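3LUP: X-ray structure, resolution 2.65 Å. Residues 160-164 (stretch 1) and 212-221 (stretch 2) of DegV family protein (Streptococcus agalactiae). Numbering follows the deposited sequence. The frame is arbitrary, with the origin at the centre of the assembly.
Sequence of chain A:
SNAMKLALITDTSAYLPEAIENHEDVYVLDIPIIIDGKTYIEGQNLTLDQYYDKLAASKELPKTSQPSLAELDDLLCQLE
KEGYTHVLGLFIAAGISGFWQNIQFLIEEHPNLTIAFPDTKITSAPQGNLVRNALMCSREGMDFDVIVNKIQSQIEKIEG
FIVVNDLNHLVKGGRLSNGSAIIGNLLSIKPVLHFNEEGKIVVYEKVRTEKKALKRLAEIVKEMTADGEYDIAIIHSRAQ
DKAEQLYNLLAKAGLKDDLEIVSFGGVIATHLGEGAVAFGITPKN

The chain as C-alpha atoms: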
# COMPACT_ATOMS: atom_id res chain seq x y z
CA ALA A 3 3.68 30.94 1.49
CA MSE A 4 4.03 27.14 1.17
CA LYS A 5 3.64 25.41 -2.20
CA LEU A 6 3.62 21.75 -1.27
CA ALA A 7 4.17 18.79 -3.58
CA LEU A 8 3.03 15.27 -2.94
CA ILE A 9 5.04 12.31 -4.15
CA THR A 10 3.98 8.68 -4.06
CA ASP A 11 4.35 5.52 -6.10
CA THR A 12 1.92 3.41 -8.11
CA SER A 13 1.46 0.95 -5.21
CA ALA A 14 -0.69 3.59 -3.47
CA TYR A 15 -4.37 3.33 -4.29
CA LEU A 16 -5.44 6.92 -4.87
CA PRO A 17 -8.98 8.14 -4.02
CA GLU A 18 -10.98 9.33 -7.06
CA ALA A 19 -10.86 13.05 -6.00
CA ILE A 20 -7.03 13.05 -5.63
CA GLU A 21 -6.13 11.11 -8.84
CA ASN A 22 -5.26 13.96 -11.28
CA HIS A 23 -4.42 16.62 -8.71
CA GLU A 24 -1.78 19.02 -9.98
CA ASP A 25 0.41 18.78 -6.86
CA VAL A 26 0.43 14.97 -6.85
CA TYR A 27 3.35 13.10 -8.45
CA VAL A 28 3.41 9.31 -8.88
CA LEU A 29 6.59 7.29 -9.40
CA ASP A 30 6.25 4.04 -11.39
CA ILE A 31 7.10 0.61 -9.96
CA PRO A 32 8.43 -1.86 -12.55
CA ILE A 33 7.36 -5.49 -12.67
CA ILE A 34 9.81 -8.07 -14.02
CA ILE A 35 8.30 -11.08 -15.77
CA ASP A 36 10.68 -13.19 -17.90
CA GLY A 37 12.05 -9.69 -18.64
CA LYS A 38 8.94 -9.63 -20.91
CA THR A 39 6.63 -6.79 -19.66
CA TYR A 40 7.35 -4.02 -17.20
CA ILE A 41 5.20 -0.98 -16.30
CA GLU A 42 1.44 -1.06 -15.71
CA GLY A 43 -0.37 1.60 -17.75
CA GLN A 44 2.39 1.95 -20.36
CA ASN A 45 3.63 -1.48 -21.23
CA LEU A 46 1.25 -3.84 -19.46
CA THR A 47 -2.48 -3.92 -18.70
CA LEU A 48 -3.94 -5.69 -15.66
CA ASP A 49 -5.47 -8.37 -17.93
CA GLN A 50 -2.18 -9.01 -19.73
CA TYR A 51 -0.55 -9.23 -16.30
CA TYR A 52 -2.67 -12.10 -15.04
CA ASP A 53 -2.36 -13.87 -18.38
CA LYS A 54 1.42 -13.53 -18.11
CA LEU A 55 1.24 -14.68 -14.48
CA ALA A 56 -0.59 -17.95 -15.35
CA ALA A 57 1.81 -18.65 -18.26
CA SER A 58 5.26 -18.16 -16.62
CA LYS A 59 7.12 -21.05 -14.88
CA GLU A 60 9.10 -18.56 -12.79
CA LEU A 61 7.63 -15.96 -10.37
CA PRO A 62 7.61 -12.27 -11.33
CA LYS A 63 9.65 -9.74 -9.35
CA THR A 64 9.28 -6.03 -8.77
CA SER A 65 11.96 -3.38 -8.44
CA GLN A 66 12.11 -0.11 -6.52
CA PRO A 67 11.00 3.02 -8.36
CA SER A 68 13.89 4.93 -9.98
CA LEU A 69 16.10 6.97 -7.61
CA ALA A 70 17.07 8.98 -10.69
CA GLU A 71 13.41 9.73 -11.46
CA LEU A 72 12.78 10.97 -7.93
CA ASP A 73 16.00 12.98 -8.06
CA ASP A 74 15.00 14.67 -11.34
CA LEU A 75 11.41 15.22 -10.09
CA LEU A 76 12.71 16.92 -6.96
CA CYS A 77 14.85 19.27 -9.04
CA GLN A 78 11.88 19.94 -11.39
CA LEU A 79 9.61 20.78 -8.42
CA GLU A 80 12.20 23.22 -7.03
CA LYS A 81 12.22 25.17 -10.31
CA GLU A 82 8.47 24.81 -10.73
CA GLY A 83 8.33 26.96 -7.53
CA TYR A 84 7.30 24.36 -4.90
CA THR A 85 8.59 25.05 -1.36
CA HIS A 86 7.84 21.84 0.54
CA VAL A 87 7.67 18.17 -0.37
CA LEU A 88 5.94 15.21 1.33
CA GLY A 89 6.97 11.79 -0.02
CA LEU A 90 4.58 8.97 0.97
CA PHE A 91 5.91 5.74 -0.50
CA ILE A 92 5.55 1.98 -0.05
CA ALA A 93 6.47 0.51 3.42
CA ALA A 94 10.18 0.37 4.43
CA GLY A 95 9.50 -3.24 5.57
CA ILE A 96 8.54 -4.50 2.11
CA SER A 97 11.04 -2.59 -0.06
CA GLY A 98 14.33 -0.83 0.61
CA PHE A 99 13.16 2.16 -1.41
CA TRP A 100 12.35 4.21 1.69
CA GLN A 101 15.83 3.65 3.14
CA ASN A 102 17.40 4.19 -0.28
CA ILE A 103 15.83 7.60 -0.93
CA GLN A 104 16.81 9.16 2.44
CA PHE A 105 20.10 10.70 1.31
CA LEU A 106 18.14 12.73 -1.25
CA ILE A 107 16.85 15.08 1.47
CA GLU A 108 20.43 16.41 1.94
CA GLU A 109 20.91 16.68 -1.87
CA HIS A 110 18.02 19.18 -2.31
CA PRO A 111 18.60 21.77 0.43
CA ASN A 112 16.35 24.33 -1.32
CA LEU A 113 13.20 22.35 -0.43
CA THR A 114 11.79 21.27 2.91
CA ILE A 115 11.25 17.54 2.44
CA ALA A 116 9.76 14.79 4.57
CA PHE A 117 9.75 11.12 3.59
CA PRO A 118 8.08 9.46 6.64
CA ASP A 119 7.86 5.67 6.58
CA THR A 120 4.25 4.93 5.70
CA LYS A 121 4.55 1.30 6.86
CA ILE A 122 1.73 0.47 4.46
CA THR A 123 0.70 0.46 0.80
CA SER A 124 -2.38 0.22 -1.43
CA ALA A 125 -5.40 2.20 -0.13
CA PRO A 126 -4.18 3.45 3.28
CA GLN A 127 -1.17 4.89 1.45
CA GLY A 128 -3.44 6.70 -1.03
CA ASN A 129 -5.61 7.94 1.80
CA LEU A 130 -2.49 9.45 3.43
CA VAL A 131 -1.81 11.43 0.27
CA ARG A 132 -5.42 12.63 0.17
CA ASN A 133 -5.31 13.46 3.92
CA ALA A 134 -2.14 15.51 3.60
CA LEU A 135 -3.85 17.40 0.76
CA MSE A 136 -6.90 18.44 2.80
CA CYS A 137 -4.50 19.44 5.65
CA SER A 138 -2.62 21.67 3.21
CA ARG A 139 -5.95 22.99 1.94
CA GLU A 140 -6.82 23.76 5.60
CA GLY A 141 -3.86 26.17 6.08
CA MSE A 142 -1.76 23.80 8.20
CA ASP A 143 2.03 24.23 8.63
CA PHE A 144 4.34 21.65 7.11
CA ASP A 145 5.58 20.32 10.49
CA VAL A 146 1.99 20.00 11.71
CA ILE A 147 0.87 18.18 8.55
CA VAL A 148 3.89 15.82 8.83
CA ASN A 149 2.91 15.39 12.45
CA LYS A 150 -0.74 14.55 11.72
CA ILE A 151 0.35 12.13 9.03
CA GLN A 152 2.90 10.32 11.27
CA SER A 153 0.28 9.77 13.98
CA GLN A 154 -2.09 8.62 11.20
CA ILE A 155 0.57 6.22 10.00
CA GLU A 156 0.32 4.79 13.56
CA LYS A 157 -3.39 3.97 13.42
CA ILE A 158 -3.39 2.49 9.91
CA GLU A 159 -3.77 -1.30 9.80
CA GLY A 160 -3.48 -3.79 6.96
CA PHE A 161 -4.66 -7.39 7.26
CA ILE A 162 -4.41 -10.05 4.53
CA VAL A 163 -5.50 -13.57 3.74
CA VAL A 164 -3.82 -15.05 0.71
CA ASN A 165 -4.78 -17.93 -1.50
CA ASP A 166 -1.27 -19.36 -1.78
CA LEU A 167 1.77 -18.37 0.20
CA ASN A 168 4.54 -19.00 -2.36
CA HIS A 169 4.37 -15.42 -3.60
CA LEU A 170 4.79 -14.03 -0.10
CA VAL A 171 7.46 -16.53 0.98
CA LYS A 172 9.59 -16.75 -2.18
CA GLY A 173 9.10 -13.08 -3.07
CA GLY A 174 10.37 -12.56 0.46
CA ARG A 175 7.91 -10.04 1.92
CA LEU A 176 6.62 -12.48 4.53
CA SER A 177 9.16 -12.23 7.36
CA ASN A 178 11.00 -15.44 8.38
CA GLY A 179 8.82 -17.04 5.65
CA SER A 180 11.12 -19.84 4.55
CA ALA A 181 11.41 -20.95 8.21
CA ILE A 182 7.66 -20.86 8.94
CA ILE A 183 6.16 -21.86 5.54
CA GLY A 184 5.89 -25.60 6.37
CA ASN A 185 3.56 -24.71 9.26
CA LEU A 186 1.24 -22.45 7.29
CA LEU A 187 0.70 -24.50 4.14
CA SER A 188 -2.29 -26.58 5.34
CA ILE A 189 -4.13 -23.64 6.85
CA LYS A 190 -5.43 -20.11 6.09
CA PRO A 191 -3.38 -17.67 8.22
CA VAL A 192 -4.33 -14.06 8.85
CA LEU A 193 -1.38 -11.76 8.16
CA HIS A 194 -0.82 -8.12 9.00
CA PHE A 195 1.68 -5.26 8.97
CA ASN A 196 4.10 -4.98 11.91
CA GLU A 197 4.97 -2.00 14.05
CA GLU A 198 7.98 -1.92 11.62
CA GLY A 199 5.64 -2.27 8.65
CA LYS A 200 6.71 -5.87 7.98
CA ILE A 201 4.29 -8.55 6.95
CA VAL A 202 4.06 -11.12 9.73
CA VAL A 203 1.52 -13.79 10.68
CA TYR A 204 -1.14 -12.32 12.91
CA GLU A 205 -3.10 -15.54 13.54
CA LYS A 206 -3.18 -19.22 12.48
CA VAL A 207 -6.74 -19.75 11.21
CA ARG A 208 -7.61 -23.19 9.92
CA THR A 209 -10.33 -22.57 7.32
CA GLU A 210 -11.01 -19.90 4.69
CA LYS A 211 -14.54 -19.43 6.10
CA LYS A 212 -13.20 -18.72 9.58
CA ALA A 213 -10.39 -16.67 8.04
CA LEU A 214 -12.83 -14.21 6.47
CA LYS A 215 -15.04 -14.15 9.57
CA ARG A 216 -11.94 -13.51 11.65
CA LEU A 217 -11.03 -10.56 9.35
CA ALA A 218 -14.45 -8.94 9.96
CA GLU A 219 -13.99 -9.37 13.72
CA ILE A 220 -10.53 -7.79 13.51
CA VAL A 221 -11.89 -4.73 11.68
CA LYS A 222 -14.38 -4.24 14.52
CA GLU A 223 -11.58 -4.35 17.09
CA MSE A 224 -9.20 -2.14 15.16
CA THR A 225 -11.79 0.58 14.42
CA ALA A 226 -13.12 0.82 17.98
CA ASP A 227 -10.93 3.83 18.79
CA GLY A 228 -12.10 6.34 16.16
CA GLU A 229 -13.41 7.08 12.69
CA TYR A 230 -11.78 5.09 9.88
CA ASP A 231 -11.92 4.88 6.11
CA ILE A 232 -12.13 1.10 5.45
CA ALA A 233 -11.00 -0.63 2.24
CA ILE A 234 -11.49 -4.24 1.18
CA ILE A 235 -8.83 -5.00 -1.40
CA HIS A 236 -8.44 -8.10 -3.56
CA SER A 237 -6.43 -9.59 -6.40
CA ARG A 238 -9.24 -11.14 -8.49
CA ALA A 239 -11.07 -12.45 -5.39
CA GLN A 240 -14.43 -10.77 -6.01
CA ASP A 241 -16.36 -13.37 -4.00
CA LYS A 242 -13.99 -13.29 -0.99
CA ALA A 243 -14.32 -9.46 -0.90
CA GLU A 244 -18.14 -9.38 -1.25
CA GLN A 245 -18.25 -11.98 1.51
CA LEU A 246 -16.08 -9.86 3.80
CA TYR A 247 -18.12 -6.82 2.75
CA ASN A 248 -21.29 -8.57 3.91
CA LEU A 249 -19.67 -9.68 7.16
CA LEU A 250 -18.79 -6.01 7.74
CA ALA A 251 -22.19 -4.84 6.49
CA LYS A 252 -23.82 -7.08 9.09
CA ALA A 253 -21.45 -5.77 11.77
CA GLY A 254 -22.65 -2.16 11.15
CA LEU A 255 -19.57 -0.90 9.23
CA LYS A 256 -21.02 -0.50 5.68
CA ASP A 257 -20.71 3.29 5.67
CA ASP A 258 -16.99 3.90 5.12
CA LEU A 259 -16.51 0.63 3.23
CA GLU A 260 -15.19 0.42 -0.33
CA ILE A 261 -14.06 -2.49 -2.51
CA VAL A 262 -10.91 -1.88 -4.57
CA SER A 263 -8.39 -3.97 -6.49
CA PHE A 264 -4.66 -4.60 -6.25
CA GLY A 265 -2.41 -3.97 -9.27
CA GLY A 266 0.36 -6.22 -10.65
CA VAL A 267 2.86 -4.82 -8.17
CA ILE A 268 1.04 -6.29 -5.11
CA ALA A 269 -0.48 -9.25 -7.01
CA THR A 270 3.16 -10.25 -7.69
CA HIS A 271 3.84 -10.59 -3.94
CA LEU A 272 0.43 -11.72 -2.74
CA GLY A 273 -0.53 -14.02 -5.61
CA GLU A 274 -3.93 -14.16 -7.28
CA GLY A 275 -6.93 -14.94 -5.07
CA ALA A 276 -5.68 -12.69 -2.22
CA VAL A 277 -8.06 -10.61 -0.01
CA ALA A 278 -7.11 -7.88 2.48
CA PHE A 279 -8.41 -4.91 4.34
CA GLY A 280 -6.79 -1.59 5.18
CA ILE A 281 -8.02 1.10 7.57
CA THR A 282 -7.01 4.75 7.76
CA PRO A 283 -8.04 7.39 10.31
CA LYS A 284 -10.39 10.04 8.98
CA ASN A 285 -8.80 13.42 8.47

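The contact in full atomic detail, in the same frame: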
# COMPACT_ATOMS: atom_id res chain seq x y z
N GLY A 160 -3.32 -3.06 8.20
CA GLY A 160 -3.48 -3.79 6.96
C GLY A 160 -3.42 -5.28 7.23
O GLY A 160 -2.38 -5.79 7.63
N PHE A 161 -4.55 -5.96 7.03
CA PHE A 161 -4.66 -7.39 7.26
C PHE A 161 -4.95 -8.13 5.95
O PHE A 161 -5.66 -7.62 5.11
CB PHE A 161 -5.74 -7.66 8.30
CG PHE A 161 -5.31 -7.35 9.72
CD1 PHE A 161 -5.06 -8.39 10.64
CD2 PHE A 161 -5.13 -6.04 10.14
CE1 PHE A 161 -4.65 -8.12 11.94
CE2 PHE A 161 -4.72 -5.76 11.46
CZ PHE A 161 -4.48 -6.81 12.36
N ILE A 162 -4.39 -9.33 5.80
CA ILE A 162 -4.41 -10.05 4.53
C ILE A 162 -4.65 -11.53 4.72
O ILE A 162 -4.16 -12.13 5.67
CB ILE A 162 -3.06 -9.94 3.75
CG1 ILE A 162 -2.38 -8.57 3.96
CG2 ILE A 162 -3.24 -10.27 2.26
CD1 ILE A 162 -0.85 -8.65 3.89
N VAL A 163 -5.39 -12.12 3.81
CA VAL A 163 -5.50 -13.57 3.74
C VAL A 163 -5.25 -13.93 2.30
O VAL A 163 -5.96 -13.47 1.40
CB VAL A 163 -6.87 -14.09 4.20
CG1 VAL A 163 -7.03 -15.58 3.82
CG2 VAL A 163 -7.03 -13.88 5.69
N VAL A 164 -4.23 -14.74 2.07
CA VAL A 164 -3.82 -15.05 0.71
C VAL A 164 -4.34 -16.42 0.28
O VAL A 164 -4.73 -17.25 1.12
CB VAL A 164 -2.28 -14.90 0.50
CG1 VAL A 164 -1.84 -13.50 0.87
CG2 VAL A 164 -1.50 -15.95 1.27
N LYS A 212 -13.55 -19.36 8.31
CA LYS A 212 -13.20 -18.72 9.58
C LYS A 212 -12.20 -17.60 9.35
O LYS A 212 -12.27 -16.60 10.05
CB LYS A 212 -12.68 -19.73 10.62
N ALA A 213 -11.33 -17.74 8.36
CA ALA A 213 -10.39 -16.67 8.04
C ALA A 213 -11.12 -15.36 7.75
O ALA A 213 -10.78 -14.33 8.32
CB ALA A 213 -9.50 -17.05 6.87
N LEU A 214 -12.12 -15.42 6.87
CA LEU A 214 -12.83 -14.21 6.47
C LEU A 214 -13.63 -13.65 7.63
O LEU A 214 -13.65 -12.43 7.82
CB LEU A 214 -13.76 -14.47 5.28
CG LEU A 214 -13.09 -14.90 3.97
CD1 LEU A 214 -14.10 -15.28 2.93
CD2 LEU A 214 -12.16 -13.81 3.47
N LYS A 215 -14.27 -14.53 8.40
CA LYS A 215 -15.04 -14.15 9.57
C LYS A 215 -14.13 -13.48 10.58
O LYS A 215 -14.46 -12.41 11.12
CB LYS A 215 -15.73 -15.36 10.21
CG LYS A 215 -16.90 -15.95 9.40
CD LYS A 215 -17.92 -16.64 10.31
CE LYS A 215 -17.48 -18.06 10.69
NZ LYS A 215 -17.99 -18.44 12.04
N ARG A 216 -12.97 -14.09 10.81
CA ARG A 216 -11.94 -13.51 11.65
C ARG A 216 -11.47 -12.11 11.18
O ARG A 216 -11.25 -11.23 12.00
CB ARG A 216 -10.77 -14.49 11.80
CG ARG A 216 -9.81 -14.15 12.91
CD ARG A 216 -10.34 -14.49 14.34
NE ARG A 216 -9.55 -13.72 15.31
CZ ARG A 216 -9.89 -12.52 15.78
NH1 ARG A 216 -11.03 -11.94 15.42
NH2 ARG A 216 -9.10 -11.89 16.64
N LEU A 217 -11.33 -11.90 9.88
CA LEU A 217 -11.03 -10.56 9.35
C LEU A 217 -12.07 -9.50 9.75
O LEU A 217 -11.72 -8.41 10.23
CB LEU A 217 -10.89 -10.58 7.82
CG LEU A 217 -9.61 -11.14 7.18
CD1 LEU A 217 -9.81 -11.15 5.68
CD2 LEU A 217 -8.34 -10.35 7.56
N ALA A 218 -13.35 -9.82 9.55
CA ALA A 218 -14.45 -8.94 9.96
C ALA A 218 -14.40 -8.62 11.45
O ALA A 218 -14.60 -7.48 11.84
CB ALA A 218 -15.78 -9.53 9.60
N GLU A 219 -14.12 -9.62 12.29
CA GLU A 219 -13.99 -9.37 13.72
C GLU A 219 -12.83 -8.43 14.04
O GLU A 219 -12.94 -7.57 14.93
CB GLU A 219 -13.87 -10.67 14.50
CG GLU A 219 -15.18 -11.43 14.62
CD GLU A 219 -14.99 -12.90 14.94
OE1 GLU A 219 -13.90 -13.28 15.45
OE2 GLU A 219 -15.93 -13.70 14.69
N ILE A 220 -11.74 -8.59 13.30
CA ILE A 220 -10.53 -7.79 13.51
C ILE A 220 -10.77 -6.33 13.16
O ILE A 220 -10.32 -5.45 13.89
CB ILE A 220 -9.33 -8.35 12.71
CG1 ILE A 220 -8.86 -9.68 13.31
CG2 ILE A 220 -8.18 -7.38 12.75
CD1 ILE A 220 -7.81 -10.40 12.51
N VAL A 221 -11.47 -6.09 12.06
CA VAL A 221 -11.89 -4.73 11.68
C VAL A 221 -12.65 -4.03 12.82
O VAL A 221 -12.45 -2.85 13.09
CB VAL A 221 -12.80 -4.73 10.43
CG1 VAL A 221 -13.33 -3.33 10.15
CG2 VAL A 221 -12.08 -5.25 9.22

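Strand 160-163 lies against helix 212-221 with their N-to-C directions at 172°, nearly antiparallel, and the axes approach to 9.5 Å. Phe-161 CA lies 7.4 Å from Leu-217 CA, and Val-163 CA lies 7.2 Å from Ala-213 CA, so two residues along the strand match one turn of the helix. Extended backbone angles in the strand alternate its side chains, which is why Phe-161 and Val-163 point their CA-to-CB bonds toward the helix while that of Ile-162 points away.

No hydrogen bond crosses the interface. The amides from Arg-216 to Val-221 bond within the helix, for example Leu-217 N to Ala-213 O at 2.9 Å, and the contact, burying 273 Å², is made by apolar side chains.

Leu-217 occupies the centre. Its CA-to-CB bond points sideways, but chi1 of -77° (m) with chi2 of 175° (t) carries the methyl end nearer to the strand. Leu-217 CD2 lies 3.8 Å from Phe-161 CB and 4.2 Å from Val-163 CG2, while Leu-217 CD1 comes to 3.9 Å of Val-163 CG2. The leucine thus fills the space between the two inward-pointing strand side chains.

Phe-161, with chi1 of -76° (m) and chi2 of -108°, presents a ring face to Ile-220. Ile-220 CG2 lies 3.7 Å from the centroid of the Phe-161 ring and 12° off its normal, the geometry of a CH-pi contact in which a weakly polarised methyl meets the pi cloud. With chi1 of -71° (m) and chi2 of 173° (t), Ile-220 also brings its CD1 to 3.9 Å from Phe-161 CD1, so both methyls meet the ring.

Chi1 of 168° (t) places Val-163 CG1 and Val-163 CG2 each 4.2 Å from Ala-213 CB, a looser van der Waals contact.

Arg-216, out of reach of the strand, instead forms a salt bridge with Glu-219.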